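Cyclodipeptide synthase, BtCDPS (Bacillus thermoamylovorans, PDB 6ZTU) probably makes cyclic dipeptides by joining two aminoacyl groups, normally drawn from aminoacyl-tRNAs, in a pocket of its Rossmann-like fold. Local coordinates at residues 32-37 / 152-157; 146-151 / 168-173; 141-146 / 204-209; 28-33 / 196-201. All coordinates share one frame; numbering follows the deposited sequence.

Contact 1. Residues 32-37 / 152-157; sequences GISPFN and SSRAKS. With 0RE ((2S)-hexane-1,2-diol), chain B.
Ser34 is the first residue to meet Arg154, in the loop that follows the pocket residues Gly32 and Ile33 at the end of strand 28-32 of the Rossmann-like HUP fold and runs past the C-terminal part of helix 137-157. With OG anti to the backbone N (chi1 -163°), Ser34 brings OG to 2.6 Å from Arg154 NH2, in the plane of the guanidinium. Pro35 offers its carbonyl: Arg154 grips it side-on, NE and NH2 each lying 2.8 Å from Pro35 O. Both bonds are bent, with angles at hydrogen near 141°, as expected when two nitrogens share one oxygen. Arg154 NH1 is tied back to Ala150 O of its own helix, which helps fix the rotation of the group. The Pro35 ring also touches the head group, its CD 3.8 Å from Arg154 NH2. Phe36 sets CB against the guanidinium edge, 3.9 Å from Arg154 NE, while its ring leads off toward Leu72 and Val86, one face against Pro35 CB. Phe36 O is buried without a hydrogen-bond partner, 3.6 Å from Arg154 CG and 3.7 Å from Ser157 OG.

Contact 2. Residues 146-151 / 168-173; sequences MSHDAL and NMLFHA
Leu170 pushes its CD2 methyl onto the backbone of helix 137-157, 3.5 Å from His148 CA, and the same methyl lies 3.6 Å from His148 CB. This is helix-on-helix packing between neighbours in the chain: segments 146-151 and 168-173 cross almost perpendicularly, at 99°, with axes 8.7 Å apart. Ile165, from the connection between the two helices, lies against both His148 and Leu170. Beside this apolar overlap sits a hydrogen bond from side chain to backbone. Ser147, its OG anti to the backbone N (chi1 179°), donates from OG to Leu170 O at 2.8 Å; the hydroxyl lies in the carbonyl plane and on a lone pair, the C=O...OG angle being 119°. A buried hydroxyl thus finds its acceptor on the opposing helix and pins the crossing at its point of nearest backbone approach. Ala173 presses in from the next turn, its CB 3.4 Å from Ser147 OG. One turn along the first helix, Leu151 forks over the second: CD1 reaches Met169, 3.6 Å from its backbone O, and the other branch goes to Ala173. Leu71 and Ala74 of helix 68-74 close over this end of the pair. The apolar fit finishes with Leu151 CD2 lying 3.7 Å from Ala173 CB.

Contact 3. Residues 141-146 / 204-209; sequences KSCLAM and WKLGEK
A Met-aromatic contact close to the hexanediol pocket joins Met146 of helix 137-157 to Trp204, the N-cap residue of helix 205-211; the Met146 side chain comes within about 6 Å of the bound diol at its nearest approach. The sulfur lies at the edge of the indole and not over its face, with Met146 SD 81° off the normal of the five-membered ring. There it takes a weak hydrogen bond from Trp204 NE1, 3.6 Å away, with an N-H...S angle of 149°. The methionine chain bends at its last torsion (chi3 73°), which turns CE so that it too lies beside the indole nitrogen, 3.9 Å from Trp204 NE1. The indole folds back against the start of its own helix, and Gly207 N stands 3.3 Å above the plane, over the centre of the ring system. Phe184, a pocket residue, and Tyr225 also meet the Trp204 ring.

Leu206 reaches from helix 205-211 toward helix 137-157, the two running roughly antiparallel. Its CD2 lies 3.9 Å from Met146 SD, the two side chains crossing at about a right angle, and its CD1 lies 3.7 Å from Ser142 CB. Farther along, a water 3.0 Å from Ser142 OG also lies near Lys209 NZ, at a distance so short (2.5 Å) that the bridge is doubtful. The two segments are therefore joined mainly by dispersion, with polarity confined to a doubtful water link and a soft N-H...S bond, which engages the indole N-H without an oxygen acceptor.

Contact 4. Residues 28-33 / 196-201; sequences HILLGI and SVLAYH. With 0RE ((2S)-hexane-1,2-diol), chain B.
Ala199 O is gripped twice: Gly32 N donates to it at 3.2 Å, and a water donates to it at 2.9 Å. The same water also donates to Gly32 O, 2.8 Å away, and so bridges the two backbones where they begin to splay. Toward the other end the strands are joined by regular bonds, among them Leu30 N to Val197 O at 2.9 Å and nearly straight (175°). These are two adjacent parallel strands, 28-32 and 196-200, in the middle of the Rossmann-like sheet, and their C-terminal ends border the ligand pocket, the usual place for it in this fold. On one face Ile29 CD1 packs 3.6 Å from Ala199 CB, with Leu31 beside it; on the other, Leu30 meets Leu198. At the N-terminal end His28 ND1 and Ser196 OG share a hydrogen bond of 2.7 Å in the plane of the imidazole, while NE2 is held by Thr60. Tyr200 presents its edge to the first strand, CD1 lying 3.5 Å from Gly32 O. His201 ND1 stands over the centre of one face of its ring, and C02 of the diol lies over the opposite face, toward the rim, 3.5 Å from Tyr200 CE1.

In the fold
Helix 137-157 serves contacts 3, 2 and 1 in turn from its N-terminal side, while contact 4 stands apart in the sheet, its centre nearest that of the chain. Contacts 1, 3 and 4 are buried; contact 2, farthest from the centre, is partly open at its edge. Chemistry follows place: regular backbone bonds join the strands of contact 4, an arginine fastens the irregular loop of contact 1, and the helix pairs of contacts 2 and 3 rest mostly on apolar side chains. Contacts 1 and 4 share Gly32 and Ile33 and meet where Ser34 CB lies 3.3 Å from Tyr200 OH. Contacts 2 and 3 share Met146 and touch through Phe171 and Leu144.

Contact 1. Residues 32-37 / 152-157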
loop_
_atom_site.group_PDB
_atom_site.type_symbol
_atom_site.label_atom_id
_atom_site.label_comp_id
_atom_site.label_asym_id
_atom_site.label_seq_id
_atom_site.Cartn_x
_atom_site.Cartn_y
_atom_site.Cartn_z
ATOM N N GLY A 32 0.824 -2.133 4.570
ATOM C CA GLY A 32 1.445 -1.700 3.331
ATOM C C GLY A 32 2.837 -1.151 3.573
ATOM O O GLY A 32 2.999 -0.199 4.340
ATOM N N ILE A 33 3.853 -1.753 2.955
ATOM C CA ILE A 33 5.246 -1.347 3.130
ATOM C C ILE A 33 5.689 -0.704 1.826
ATOM O O ILE A 33 5.772 -1.376 0.792
ATOM C CB ILE A 33 6.153 -2.529 3.494
ATOM C CG1 ILE A 33 5.574 -3.335 4.660
ATOM C CG2 ILE A 33 7.573 -2.038 3.791
ATOM C CD1 ILE A 33 5.307 -2.521 5.911
ATOM N N SER A 34 5.955 0.586 1.869
ATOM C CA SER A 34 6.236 1.363 0.668
ATOM C C SER A 34 7.723 1.288 0.331
ATOM O O SER A 34 8.556 1.456 1.224
ATOM C CB SER A 34 5.809 2.821 0.871
ATOM O OG SER A 34 5.709 3.485 -0.370
ATOM N N PRO A 35 8.088 1.037 -0.928
ATOM C CA PRO A 35 9.506 0.940 -1.284
ATOM C C PRO A 35 10.164 2.306 -1.427
ATOM O O PRO A 35 9.538 3.288 -1.827
ATOM C CB PRO A 35 9.474 0.205 -2.630
ATOM C CG PRO A 35 8.186 0.661 -3.249
ATOM C CD PRO A 35 7.214 0.763 -2.080
ATOM N N PHE A 36 11.462 2.344 -1.101
ATOM C CA PHE A 36 12.278 3.558 -1.221
ATOM C C PHE A 36 11.709 4.681 -0.361
ATOM O O PHE A 36 11.658 5.848 -0.761
ATOM C CB PHE A 36 12.418 3.978 -2.683
ATOM C CG PHE A 36 12.641 2.820 -3.602
ATOM C CD1 PHE A 36 13.738 1.992 -3.427
ATOM C CD2 PHE A 36 11.743 2.528 -4.613
ATOM C CE1 PHE A 36 13.945 0.908 -4.256
ATOM C CE2 PHE A 36 11.950 1.441 -5.453
ATOM C CZ PHE A 36 13.051 0.632 -5.267
ATOM N N ASN A 37 11.284 4.313 0.840
ATOM C CA ASN A 37 10.686 5.231 1.797
ATOM C C ASN A 37 11.397 5.016 3.123
ATOM O O ASN A 37 11.307 3.931 3.701
ATOM C CB ASN A 37 9.177 4.977 1.918
ATOM C CG ASN A 37 8.493 5.939 2.869
ATOM O OD1 ASN A 37 9.077 6.383 3.851
ATOM N ND2 ASN A 37 7.244 6.263 2.576
ATOM N N SER A 152 7.164 12.627 -6.144
ATOM C CA SER A 152 7.656 13.775 -5.389
ATOM C C SER A 152 8.308 13.344 -4.079
ATOM O O SER A 152 9.370 13.857 -3.710
ATOM C CB SER A 152 6.509 14.763 -5.148
ATOM O OG SER A 152 5.919 14.542 -3.885
ATOM N N SER A 153 7.708 12.385 -3.369
ATOM C CA SER A 153 8.287 11.992 -2.089
ATOM C C SER A 153 9.609 11.258 -2.275
ATOM O O SER A 153 10.491 11.351 -1.416
ATOM C CB SER A 153 7.298 11.143 -1.285
ATOM O OG SER A 153 6.990 9.923 -1.930
ATOM N N ARG A 154 9.780 10.547 -3.383
ATOM C CA ARG A 154 11.040 9.854 -3.605
ATOM C C ARG A 154 12.081 10.730 -4.278
ATOM O O ARG A 154 13.277 10.461 -4.135
ATOM C CB ARG A 154 10.807 8.582 -4.416
ATOM C CG ARG A 154 10.169 7.507 -3.554
ATOM C CD ARG A 154 9.487 6.465 -4.381
ATOM N NE ARG A 154 8.861 5.463 -3.523
ATOM C CZ ARG A 154 7.609 5.534 -3.077
ATOM N NH1 ARG A 154 6.833 6.556 -3.415
ATOM N NH2 ARG A 154 7.129 4.571 -2.304
ATOM N N ALA A 155 11.657 11.771 -4.996
ATOM C CA ALA A 155 12.602 12.793 -5.429
ATOM C C ALA A 155 13.265 13.464 -4.230
ATOM O O ALA A 155 14.474 13.717 -4.248
ATOM C CB ALA A 155 11.902 13.825 -6.314
ATOM N N LYS A 156 12.493 13.756 -3.177
ATOM C CA LYS A 156 13.103 14.236 -1.939
ATOM C C LYS A 156 13.970 13.156 -1.314
ATOM O O LYS A 156 15.123 13.404 -0.938
ATOM C CB LYS A 156 12.038 14.688 -0.934
ATOM C CG LYS A 156 11.406 16.061 -1.176
ATOM C CD LYS A 156 9.880 15.994 -1.193
ATOM C CE LYS A 156 9.256 17.209 -1.879
ATOM N NZ LYS A 156 9.201 17.068 -3.363
ATOM N N SER A 157 13.428 11.945 -1.190
ATOM C CA SER A 157 14.113 10.882 -0.467
ATOM C C SER A 157 15.435 10.527 -1.137
ATOM O O SER A 157 16.490 10.519 -0.494
ATOM C CB SER A 157 13.206 9.656 -0.363
ATOM O OG SER A 157 13.768 8.666 0.483
HETATM O O01 0RE B . 0.995 2.714 -1.131
HETATM C C02 0RE B . 1.470 2.569 0.170
HETATM C C03 0RE B . 0.913 1.273 0.751
HETATM O O04 0RE B . -0.410 1.478 1.167
HETATM C C05 0RE B . 0.980 0.191 -0.320
HETATM C C06 0RE B . 2.432 -0.037 -0.738
HETATM C C07 0RE B . 2.444 -1.015 -1.907
HETATM C C08 0RE B . 3.096 -2.289 -1.398
#

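Contact 2. Residues 146-151 / 168-173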
loop_
_atom_site.group_PDB
_atom_site.type_symbol
_atom_site.label_atom_id
_atom_site.label_comp_id
_atom_site.label_asym_id
_atom_site.label_seq_id
_atom_site.Cartn_x
_atom_site.Cartn_y
_atom_site.Cartn_z
ATOM N N MET A 146 -1.889 10.480 -7.341
ATOM C CA MET A 146 -1.177 9.486 -6.542
ATOM C C MET A 146 0.209 9.238 -7.115
ATOM O O MET A 146 1.174 9.032 -6.369
ATOM C CB MET A 146 -1.956 8.168 -6.493
ATOM C CG MET A 146 -3.084 8.154 -5.507
ATOM S SD MET A 146 -3.768 6.484 -5.320
ATOM C CE MET A 146 -2.469 5.689 -4.385
ATOM N N SER A 147 0.312 9.230 -8.443
ATOM C CA SER A 147 1.605 9.054 -9.100
ATOM C C SER A 147 2.533 10.218 -8.774
ATOM O O SER A 147 3.711 10.026 -8.447
ATOM C CB SER A 147 1.392 8.937 -10.611
ATOM O OG SER A 147 2.635 8.789 -11.279
ATOM N N HIS A 148 2.007 11.435 -8.853
ATOM C CA HIS A 148 2.793 12.614 -8.503
ATOM C C HIS A 148 3.293 12.533 -7.067
ATOM O O HIS A 148 4.458 12.835 -6.790
ATOM C CB HIS A 148 1.946 13.869 -8.722
ATOM C CG HIS A 148 2.739 15.139 -8.718
ATOM N ND1 HIS A 148 3.214 15.715 -7.558
ATOM C CD2 HIS A 148 3.156 15.934 -9.731
ATOM C CE1 HIS A 148 3.884 16.813 -7.856
ATOM N NE2 HIS A 148 3.863 16.971 -9.168
ATOM N N ASP A 149 2.417 12.133 -6.137
ATOM C CA ASP A 149 2.818 11.977 -4.741
ATOM C C ASP A 149 3.965 10.989 -4.612
ATOM O O ASP A 149 4.935 11.229 -3.881
ATOM C CB ASP A 149 1.642 11.480 -3.898
ATOM C CG ASP A 149 0.549 12.508 -3.726
ATOM O OD1 ASP A 149 0.743 13.692 -4.082
ATOM O OD2 ASP A 149 -0.526 12.099 -3.233
ATOM N N ALA A 150 3.845 9.842 -5.289
ATOM C CA ALA A 150 4.872 8.810 -5.211
ATOM C C ALA A 150 6.207 9.315 -5.744
ATOM O O ALA A 150 7.259 9.014 -5.173
ATOM C CB ALA A 150 4.425 7.564 -5.986
ATOM N N LEU A 151 6.186 10.085 -6.834
ATOM C CA LEU A 151 7.437 10.566 -7.422
ATOM C C LEU A 151 8.017 11.715 -6.615
ATOM O O LEU A 151 9.232 11.774 -6.399
ATOM C CB LEU A 151 7.220 11.001 -8.872
ATOM C CG LEU A 151 6.925 9.887 -9.881
ATOM C CD1 LEU A 151 6.699 10.458 -11.265
ATOM C CD2 LEU A 151 8.046 8.841 -9.907
ATOM N N ASN A 168 5.222 12.456 -18.839
ATOM C CA ASN A 168 5.769 11.144 -19.157
ATOM C C ASN A 168 6.265 10.434 -17.907
ATOM O O ASN A 168 6.143 9.208 -17.802
ATOM C CB ASN A 168 6.882 11.270 -20.197
ATOM C CG ASN A 168 6.392 10.972 -21.604
ATOM O OD1 ASN A 168 5.792 11.827 -22.267
ATOM N ND2 ASN A 168 6.630 9.750 -22.063
ATOM N N MET A 169 6.797 11.183 -16.940
ATOM C CA MET A 169 7.140 10.593 -15.654
ATOM C C MET A 169 5.886 10.104 -14.937
ATOM O O MET A 169 5.848 8.977 -14.431
ATOM C CB MET A 169 7.894 11.609 -14.795
ATOM C CG MET A 169 9.350 11.831 -15.220
ATOM S SD MET A 169 10.078 13.291 -14.439
ATOM C CE MET A 169 10.064 12.839 -12.701
ATOM N N LEU A 170 4.848 10.947 -14.892
ATOM C CA LEU A 170 3.613 10.589 -14.195
ATOM C C LEU A 170 2.966 9.353 -14.798
ATOM O O LEU A 170 2.472 8.480 -14.069
ATOM C CB LEU A 170 2.621 11.753 -14.240
ATOM C CG LEU A 170 2.969 13.005 -13.444
ATOM C CD1 LEU A 170 1.924 14.097 -13.686
ATOM C CD2 LEU A 170 3.083 12.691 -11.969
ATOM N N PHE A 171 2.925 9.274 -16.126
ATOM C CA PHE A 171 2.256 8.147 -16.763
ATOM C C PHE A 171 3.075 6.873 -16.640
ATOM O O PHE A 171 2.504 5.778 -16.632
ATOM C CB PHE A 171 1.946 8.465 -18.226
ATOM C CG PHE A 171 0.631 9.177 -18.418
ATOM C CD1 PHE A 171 -0.533 8.454 -18.615
ATOM C CD2 PHE A 171 0.555 10.563 -18.370
ATOM C CE1 PHE A 171 -1.740 9.091 -18.776
ATOM C CE2 PHE A 171 -0.659 11.216 -18.535
ATOM C CZ PHE A 171 -1.810 10.479 -18.740
ATOM N N HIS A 172 4.403 6.984 -16.529
ATOM C CA HIS A 172 5.205 5.790 -16.291
ATOM C C HIS A 172 5.011 5.277 -14.870
ATOM O O HIS A 172 4.784 4.080 -14.655
ATOM C CB HIS A 172 6.681 6.071 -16.562
ATOM C CG HIS A 172 7.525 4.832 -16.639
ATOM N ND1 HIS A 172 7.327 3.858 -17.591
ATOM C CD2 HIS A 172 8.566 4.415 -15.882
ATOM C CE1 HIS A 172 8.214 2.893 -17.420
ATOM N NE2 HIS A 172 8.979 3.208 -16.392
ATOM N N ALA A 173 5.091 6.178 -13.883
ATOM C CA ALA A 173 4.929 5.790 -12.487
ATOM C C ALA A 173 3.488 5.421 -12.128
ATOM O O ALA A 173 3.279 4.731 -11.125
ATOM C CB ALA A 173 5.405 6.910 -11.573
#

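Contact 3. Residues 141-146 / 204-209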
loop_
_atom_site.group_PDB
_atom_site.type_symbol
_atom_site.label_atom_id
_atom_site.label_comp_id
_atom_site.label_asym_id
_atom_site.label_seq_id
_atom_site.Cartn_x
_atom_site.Cartn_y
_atom_site.Cartn_z
ATOM N N LYS A 141 -7.349 11.650 -13.258
ATOM C CA LYS A 141 -6.680 12.752 -12.586
ATOM C C LYS A 141 -6.252 12.366 -11.172
ATOM O O LYS A 141 -5.134 12.678 -10.750
ATOM C CB LYS A 141 -7.605 13.973 -12.572
ATOM C CG LYS A 141 -6.991 15.255 -12.059
ATOM C CD LYS A 141 -7.980 16.427 -12.248
ATOM C CE LYS A 141 -7.412 17.750 -11.712
ATOM N NZ LYS A 141 -7.237 17.755 -10.233
ATOM N N SER A 142 -7.124 11.671 -10.428
ATOM C CA SER A 142 -6.771 11.255 -9.068
ATOM C C SER A 142 -5.645 10.230 -9.068
ATOM O O SER A 142 -4.770 10.261 -8.190
ATOM C CB SER A 142 -7.995 10.665 -8.370
ATOM O OG SER A 142 -8.832 11.699 -7.906
ATOM N N CYS A 143 -5.675 9.296 -10.013
ATOM C CA CYS A 143 -4.589 8.320 -10.093
ATOM C C CYS A 143 -3.267 8.999 -10.416
ATOM O O CYS A 143 -2.235 8.654 -9.839
ATOM C CB CYS A 143 -4.888 7.249 -11.139
ATOM S SG CYS A 143 -6.269 6.148 -10.704
ATOM N N LEU A 144 -3.278 9.946 -11.354
ATOM C CA LEU A 144 -2.053 10.673 -11.676
ATOM C C LEU A 144 -1.563 11.496 -10.490
ATOM O O LEU A 144 -0.354 11.703 -10.331
ATOM C CB LEU A 144 -2.286 11.565 -12.896
ATOM C CG LEU A 144 -2.496 10.763 -14.191
ATOM C CD1 LEU A 144 -3.018 11.622 -15.348
ATOM C CD2 LEU A 144 -1.224 10.026 -14.599
ATOM N N ALA A 145 -2.481 11.989 -9.651
ATOM C CA ALA A 145 -2.063 12.671 -8.433
ATOM C C ALA A 145 -1.380 11.711 -7.463
ATOM O O ALA A 145 -0.412 12.088 -6.791
ATOM C CB ALA A 145 -3.261 13.343 -7.761
ATOM N N MET A 146 -1.889 10.480 -7.341
ATOM C CA MET A 146 -1.177 9.486 -6.542
ATOM C C MET A 146 0.209 9.238 -7.115
ATOM O O MET A 146 1.174 9.032 -6.369
ATOM C CB MET A 146 -1.956 8.168 -6.493
ATOM C CG MET A 146 -3.084 8.154 -5.507
ATOM S SD MET A 146 -3.768 6.484 -5.320
ATOM C CE MET A 146 -2.469 5.689 -4.385
ATOM N N TRP A 204 -5.261 8.695 2.485
ATOM C CA TRP A 204 -5.461 8.293 1.095
ATOM C C TRP A 204 -6.543 9.190 0.500
ATOM O O TRP A 204 -7.741 8.931 0.668
ATOM C CB TRP A 204 -5.821 6.808 1.029
ATOM C CG TRP A 204 -6.073 6.278 -0.355
ATOM C CD1 TRP A 204 -5.453 6.656 -1.519
ATOM C CD2 TRP A 204 -7.030 5.283 -0.714
ATOM N NE1 TRP A 204 -5.969 5.943 -2.580
ATOM C CE2 TRP A 204 -6.941 5.096 -2.111
ATOM C CE3 TRP A 204 -7.948 4.513 0.016
ATOM C CZ2 TRP A 204 -7.746 4.189 -2.791
ATOM C CZ3 TRP A 204 -8.741 3.608 -0.668
ATOM C CH2 TRP A 204 -8.647 3.467 -2.056
ATOM N N LYS A 205 -6.107 10.238 -0.215
ATOM C CA LYS A 205 -7.026 11.254 -0.732
ATOM C C LYS A 205 -8.031 10.670 -1.719
ATOM O O LYS A 205 -9.222 11.002 -1.673
ATOM C CB LYS A 205 -6.225 12.383 -1.394
ATOM C CG LYS A 205 -7.033 13.590 -1.841
ATOM C CD LYS A 205 -8.212 13.883 -0.912
ATOM C CE LYS A 205 -9.254 14.752 -1.599
ATOM N NZ LYS A 205 -10.621 14.518 -1.061
ATOM N N LEU A 206 -7.566 9.819 -2.641
ATOM C CA LEU A 206 -8.490 9.177 -3.563
ATOM C C LEU A 206 -9.501 8.328 -2.809
ATOM O O LEU A 206 -10.674 8.258 -3.195
ATOM C CB LEU A 206 -7.714 8.329 -4.573
ATOM C CG LEU A 206 -8.506 7.394 -5.471
ATOM C CD1 LEU A 206 -9.614 8.124 -6.217
ATOM C CD2 LEU A 206 -7.539 6.731 -6.448
ATOM N N GLY A 207 -9.067 7.693 -1.714
ATOM C CA GLY A 207 -10.002 6.934 -0.904
ATOM C C GLY A 207 -11.106 7.799 -0.338
ATOM O O GLY A 207 -12.264 7.375 -0.270
ATOM N N GLU A 208 -10.764 9.021 0.070
ATOM C CA GLU A 208 -11.787 9.952 0.540
ATOM C C GLU A 208 -12.816 10.213 -0.546
ATOM O O GLU A 208 -14.023 10.236 -0.278
ATOM C CB GLU A 208 -11.136 11.262 0.995
ATOM C CG GLU A 208 -10.218 11.103 2.193
ATOM C CD GLU A 208 -9.452 12.377 2.526
ATOM O OE1 GLU A 208 -9.815 13.450 1.987
ATOM O OE2 GLU A 208 -8.492 12.304 3.328
ATOM N N LYS A 209 -12.360 10.397 -1.786
ATOM C CA LYS A 209 -13.297 10.646 -2.872
ATOM C C LYS A 209 -14.130 9.412 -3.177
ATOM O O LYS A 209 -15.328 9.516 -3.440
ATOM C CB LYS A 209 -12.542 11.100 -4.118
ATOM C CG LYS A 209 -11.726 12.355 -3.907
ATOM C CD LYS A 209 -11.382 12.978 -5.238
ATOM C CE LYS A 209 -10.670 14.310 -5.055
ATOM N NZ LYS A 209 -9.248 14.082 -4.714
HETATM O O HOH W 1 -7.476 12.440 -5.324
#

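Contact 4. Residues 28-33 / 196-201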
loop_
_atom_site.group_PDB
_atom_site.type_symbol
_atom_site.label_atom_id
_atom_site.label_comp_id
_atom_site.label_asym_id
_atom_site.label_seq_id
_atom_site.Cartn_x
_atom_site.Cartn_y
_atom_site.Cartn_z
ATOM N N HIS A 28 -8.596 -8.796 10.259
ATOM C CA HIS A 28 -7.392 -8.877 9.447
ATOM C C HIS A 28 -6.859 -7.477 9.186
ATOM O O HIS A 28 -7.638 -6.546 8.949
ATOM C CB HIS A 28 -7.677 -9.593 8.120
ATOM C CG HIS A 28 -6.483 -9.711 7.233
ATOM N ND1 HIS A 28 -6.164 -8.766 6.282
ATOM C CD2 HIS A 28 -5.525 -10.663 7.155
ATOM C CE1 HIS A 28 -5.064 -9.133 5.652
ATOM N NE2 HIS A 28 -4.653 -10.278 6.167
ATOM N N ILE A 29 -5.537 -7.344 9.234
ATOM C CA ILE A 29 -4.849 -6.126 8.827
ATOM C C ILE A 29 -3.844 -6.473 7.733
ATOM O O ILE A 29 -3.156 -7.503 7.794
ATOM C CB ILE A 29 -4.172 -5.420 10.025
ATOM C CG1 ILE A 29 -3.521 -4.100 9.595
ATOM C CG2 ILE A 29 -3.153 -6.344 10.683
ATOM C CD1 ILE A 29 -3.094 -3.219 10.781
ATOM N N LEU A 30 -3.810 -5.637 6.696
ATOM C CA LEU A 30 -2.816 -5.714 5.634
ATOM C C LEU A 30 -1.883 -4.522 5.805
ATOM O O LEU A 30 -2.326 -3.372 5.714
ATOM C CB LEU A 30 -3.493 -5.689 4.257
ATOM C CG LEU A 30 -2.592 -5.854 3.022
ATOM C CD1 LEU A 30 -1.890 -7.220 3.059
ATOM C CD2 LEU A 30 -3.372 -5.699 1.740
ATOM N N LEU A 31 -0.608 -4.793 6.064
ATOM C CA LEU A 31 0.367 -3.740 6.343
ATOM C C LEU A 31 1.048 -3.363 5.036
ATOM O O LEU A 31 1.744 -4.182 4.443
ATOM C CB LEU A 31 1.385 -4.220 7.376
ATOM C CG LEU A 31 0.820 -4.449 8.775
ATOM C CD1 LEU A 31 1.840 -5.213 9.615
ATOM C CD2 LEU A 31 0.482 -3.104 9.424
ATOM N N GLY A 32 0.824 -2.133 4.570
ATOM C CA GLY A 32 1.445 -1.700 3.331
ATOM C C GLY A 32 2.837 -1.151 3.573
ATOM O O GLY A 32 2.999 -0.199 4.340
ATOM N N ILE A 33 3.853 -1.753 2.955
ATOM C CA ILE A 33 5.246 -1.347 3.130
ATOM C C ILE A 33 5.689 -0.704 1.826
ATOM O O ILE A 33 5.772 -1.376 0.792
ATOM C CB ILE A 33 6.153 -2.529 3.494
ATOM C CG1 ILE A 33 5.574 -3.335 4.660
ATOM C CG2 ILE A 33 7.573 -2.038 3.791
ATOM C CD1 ILE A 33 5.307 -2.521 5.911
ATOM N N SER A 196 -11.061 -6.794 5.952
ATOM C CA SER A 196 -9.681 -6.392 6.208
ATOM C C SER A 196 -9.581 -4.874 6.187
ATOM O O SER A 196 -10.393 -4.206 5.552
ATOM C CB SER A 196 -8.726 -6.971 5.157
ATOM O OG SER A 196 -7.399 -6.513 5.354
ATOM N N VAL A 197 -8.583 -4.341 6.886
ATOM C CA VAL A 197 -8.179 -2.952 6.689
ATOM C C VAL A 197 -6.755 -2.954 6.149
ATOM O O VAL A 197 -5.885 -3.644 6.686
ATOM C CB VAL A 197 -8.263 -2.101 7.974
ATOM C CG1 VAL A 197 -9.711 -1.760 8.309
ATOM C CG2 VAL A 197 -7.599 -2.791 9.153
ATOM N N LEU A 198 -6.521 -2.172 5.095
ATOM C CA LEU A 198 -5.161 -1.820 4.706
ATOM C C LEU A 198 -4.691 -0.674 5.593
ATOM O O LEU A 198 -5.442 0.277 5.823
ATOM C CB LEU A 198 -5.124 -1.408 3.234
ATOM C CG LEU A 198 -3.838 -0.775 2.693
ATOM C CD1 LEU A 198 -2.705 -1.807 2.716
ATOM C CD2 LEU A 198 -4.082 -0.260 1.272
ATOM N N ALA A 199 -3.468 -0.774 6.118
ATOM C CA ALA A 199 -2.979 0.182 7.110
ATOM C C ALA A 199 -1.722 0.868 6.607
ATOM O O ALA A 199 -0.794 0.211 6.135
ATOM C CB ALA A 199 -2.694 -0.503 8.453
ATOM N N TYR A 200 -1.687 2.187 6.741
ATOM C CA TYR A 200 -0.590 2.992 6.237
ATOM C C TYR A 200 -0.534 4.246 7.094
ATOM O O TYR A 200 -1.450 4.521 7.862
ATOM C CB TYR A 200 -0.784 3.325 4.756
ATOM C CG TYR A 200 0.458 3.817 4.061
ATOM C CD1 TYR A 200 1.569 3.001 3.930
ATOM C CD2 TYR A 200 0.506 5.097 3.517
ATOM C CE1 TYR A 200 2.712 3.454 3.294
ATOM C CE2 TYR A 200 1.638 5.555 2.875
ATOM C CZ TYR A 200 2.737 4.728 2.762
ATOM O OH TYR A 200 3.872 5.183 2.118
ATOM N N HIS A 201 0.557 5.000 6.980
ATOM C CA HIS A 201 0.758 6.132 7.885
ATOM C C HIS A 201 0.370 7.473 7.270
ATOM O O HIS A 201 0.563 8.519 7.908
ATOM C CB HIS A 201 2.213 6.173 8.352
ATOM C CG HIS A 201 3.180 6.371 7.236
ATOM N ND1 HIS A 201 3.520 5.356 6.368
ATOM C CD2 HIS A 201 3.849 7.470 6.818
ATOM C CE1 HIS A 201 4.381 5.818 5.476
ATOM N NE2 HIS A 201 4.595 7.098 5.727
HETATM O O01 0RE B . 0.995 2.714 -1.131
HETATM C C02 0RE B . 1.470 2.569 0.170
HETATM C C03 0RE B . 0.913 1.273 0.751
HETATM O O04 0RE B . -0.410 1.478 1.167
HETATM C C05 0RE B . 0.980 0.191 -0.320
HETATM C C06 0RE B . 2.432 -0.037 -0.738
HETATM C C07 0RE B . 2.444 -1.015 -1.907
HETATM C C08 0RE B . 3.096 -2.289 -1.398
HETATM O O HOH W 2 1.986 0.495 6.882
#